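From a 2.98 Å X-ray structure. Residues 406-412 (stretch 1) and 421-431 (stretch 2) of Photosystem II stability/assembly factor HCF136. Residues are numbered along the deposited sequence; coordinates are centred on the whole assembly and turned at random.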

# COMPACT_ATOMS: atom_id res chain seq x y z
N GLY A 406 -12.63 17.63 8.20
CA GLY A 406 -11.80 17.57 9.39
C GLY A 406 -11.03 16.28 9.50
O GLY A 406 -9.80 16.28 9.42
N ALA A 407 -11.73 15.16 9.68
CA ALA A 407 -11.07 13.87 9.77
C ALA A 407 -10.46 13.49 8.43
O ALA A 407 -11.09 13.65 7.38
CB ALA A 407 -12.05 12.79 10.24
N ASN A 408 -9.24 12.96 8.46
CA ASN A 408 -8.50 12.65 7.25
C ASN A 408 -8.59 11.17 6.92
O ASN A 408 -8.69 10.32 7.81
CB ASN A 408 -7.03 13.05 7.43
CG ASN A 408 -6.84 14.55 7.54
OD1 ASN A 408 -7.63 15.33 7.03
ND2 ASN A 408 -5.78 14.95 8.24
N LEU A 409 -8.56 10.86 5.62
CA LEU A 409 -8.70 9.50 5.12
C LEU A 409 -7.51 9.18 4.23
O LEU A 409 -7.31 9.84 3.20
CB LEU A 409 -10.02 9.32 4.36
CG LEU A 409 -11.26 9.55 5.22
CD1 LEU A 409 -12.52 9.24 4.45
CD2 LEU A 409 -11.18 8.70 6.49
N TYR A 410 -6.74 8.16 4.60
CA TYR A 410 -5.45 7.91 3.96
C TYR A 410 -5.36 6.62 3.16
O TYR A 410 -4.54 6.55 2.24
CB TYR A 410 -4.33 7.88 5.02
CG TYR A 410 -4.10 9.21 5.72
CD1 TYR A 410 -4.32 10.41 5.07
CD2 TYR A 410 -3.65 9.25 7.04
CE1 TYR A 410 -4.11 11.62 5.70
CE2 TYR A 410 -3.44 10.45 7.68
CZ TYR A 410 -3.67 11.63 7.01
OH TYR A 410 -3.45 12.83 7.65
N LYS A 411 -6.17 5.61 3.46
CA LYS A 411 -5.90 4.28 2.92
C LYS A 411 -7.19 3.47 2.85
O LYS A 411 -7.99 3.48 3.79
CB LYS A 411 -4.86 3.55 3.78
CG LYS A 411 -4.32 2.26 3.19
CD LYS A 411 -3.49 1.52 4.22
CE LYS A 411 -3.44 0.03 3.95
NZ LYS A 411 -2.76 -0.27 2.66
N ILE A 412 -7.38 2.78 1.73
CA ILE A 412 -8.50 1.86 1.54
C ILE A 412 -7.96 0.48 1.22
O ILE A 412 -7.02 0.33 0.43
CB ILE A 412 -9.46 2.34 0.42
CG1 ILE A 412 -9.70 3.85 0.54
CG2 ILE A 412 -10.77 1.58 0.48
CD1 ILE A 412 -10.76 4.38 -0.41
N PHE A 421 -12.20 -1.79 4.52
CA PHE A 421 -11.93 -0.85 5.59
C PHE A 421 -11.29 0.39 5.00
O PHE A 421 -10.69 0.36 3.93
CB PHE A 421 -11.01 -1.45 6.67
CG PHE A 421 -11.60 -2.62 7.42
CD1 PHE A 421 -11.64 -3.89 6.85
CD2 PHE A 421 -12.12 -2.45 8.69
CE1 PHE A 421 -12.19 -4.96 7.54
CE2 PHE A 421 -12.67 -3.51 9.38
CZ PHE A 421 -12.70 -4.77 8.81
N VAL A 422 -11.43 1.51 5.72
CA VAL A 422 -10.73 2.74 5.40
C VAL A 422 -10.06 3.24 6.67
O VAL A 422 -10.70 3.32 7.72
CB VAL A 422 -11.69 3.81 4.84
CG1 VAL A 422 -10.99 5.17 4.75
CG2 VAL A 422 -12.21 3.39 3.47
N LEU A 423 -8.78 3.58 6.57
CA LEU A 423 -7.98 3.97 7.72
C LEU A 423 -7.64 5.45 7.60
O LEU A 423 -7.26 5.93 6.53
CB LEU A 423 -6.70 3.14 7.82
CG LEU A 423 -6.87 1.62 7.81
CD1 LEU A 423 -5.56 0.95 7.41
CD2 LEU A 423 -7.37 1.08 9.15
N GLY A 424 -7.77 6.17 8.71
CA GLY A 424 -7.58 7.61 8.71
C GLY A 424 -6.88 8.08 9.97
O GLY A 424 -6.54 7.29 10.85
N ALA A 425 -6.67 9.39 10.03
CA ALA A 425 -6.06 10.01 11.19
C ALA A 425 -7.09 10.17 12.30
O ALA A 425 -8.30 10.07 12.08
CB ALA A 425 -5.46 11.37 10.82
N ASP A 426 -6.58 10.43 13.51
CA ASP A 426 -7.40 10.55 14.72
C ASP A 426 -8.27 9.31 14.90
O ASP A 426 -9.45 9.37 15.23
CB ASP A 426 -8.23 11.85 14.65
CG ASP A 426 -9.03 12.14 15.92
OD1 ASP A 426 -10.11 11.55 16.15
OD2 ASP A 426 -8.57 13.00 16.70
N GLY A 427 -7.68 8.14 14.63
CA GLY A 427 -8.36 6.90 14.96
C GLY A 427 -9.64 6.68 14.20
O GLY A 427 -10.56 6.05 14.72
N VAL A 428 -9.76 7.23 13.00
CA VAL A 428 -10.97 7.09 12.20
C VAL A 428 -10.85 5.81 11.38
O VAL A 428 -9.93 5.67 10.57
CB VAL A 428 -11.20 8.32 11.31
CG1 VAL A 428 -12.36 8.07 10.37
CG2 VAL A 428 -11.46 9.55 12.16
N LEU A 429 -11.78 4.88 11.60
CA LEU A 429 -11.84 3.65 10.83
C LEU A 429 -13.27 3.40 10.36
O LEU A 429 -14.21 3.40 11.16
CB LEU A 429 -11.36 2.46 11.67
CG LEU A 429 -11.83 1.05 11.33
CD1 LEU A 429 -11.20 0.61 10.03
CD2 LEU A 429 -11.40 0.13 12.45
N LEU A 430 -13.42 3.17 9.06
CA LEU A 430 -14.71 2.94 8.42
C LEU A 430 -14.74 1.52 7.88
O LEU A 430 -13.76 1.06 7.28
CB LEU A 430 -14.98 3.93 7.29
CG LEU A 430 -15.02 5.45 7.48
CD1 LEU A 430 -13.68 6.02 7.89
CD2 LEU A 430 -15.47 6.10 6.19
N LYS A 431 -15.86 0.84 8.08
CA LYS A 431 -16.02 -0.54 7.66
C LYS A 431 -17.01 -0.59 6.51
O LYS A 431 -18.01 0.13 6.51
CB LYS A 431 -16.50 -1.42 8.82
CG LYS A 431 -17.23 -2.67 8.38
CD LYS A 431 -17.32 -3.70 9.48
CE LYS A 431 -17.75 -5.04 8.91
NZ LYS A 431 -18.95 -4.89 8.04

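A beta bulge shows how two antiparallel strands can absorb an extra residue without losing their pairing, and the pairing of strands 409-412 and 421-424 of HCF136, with the residues that flank it, is a compact example. The three residues with the most surface covered by the opposing stretch, L423, L409 and K411, carry most of the story.

L423 lies across from the bulge. Its carbonyl accepts two backbone hydrogen bonds, a well-aligned one from Y410 N to L423 O (3.0 Å) and a weak one from K411 N to L423 O (3.3 Å). One acceptor thus serves two consecutive amides, and the register slips by one residue between L409 and K411. Regular pairing resumes at once: L423 N donates to K411 O at 2.9 Å, nearly straight at the hydrogen. The side chains of this pair share a face of the sheet, where the aliphatic part of K411 lies along the leucine, CD of K411 being 3.8 Å from CD1 of L423, while the lysine's charged end leads away.

L409 occupies the other face, together with I412 and V422. It pairs with G424, and the absence of a side chain there matters: a CB on G424 would collide with the carbonyl oxygen of N408 and crowd CD2 of L409. The backbones run close here: L409 CA and G424 CA are 4.2 Å apart, and N408 O sits 3.1 Å from G424 CA, in the space a CB would need. The same oxygen accepts a hydrogen bond from A425 N, with N408 O and A425 N 3.1 Å apart. From L409, CD2 reaches a small apolar cluster, 3.9 Å from both V422 CG1 and L430 CD1 and 4.1 Å from V428 CG1. Further along this face, I412 CG2 packs against V422 CG2 at 3.8 Å. The bulge thus leaves the sheet hydrogen-bonded on each side of the slip, with apolar packing continuing across it.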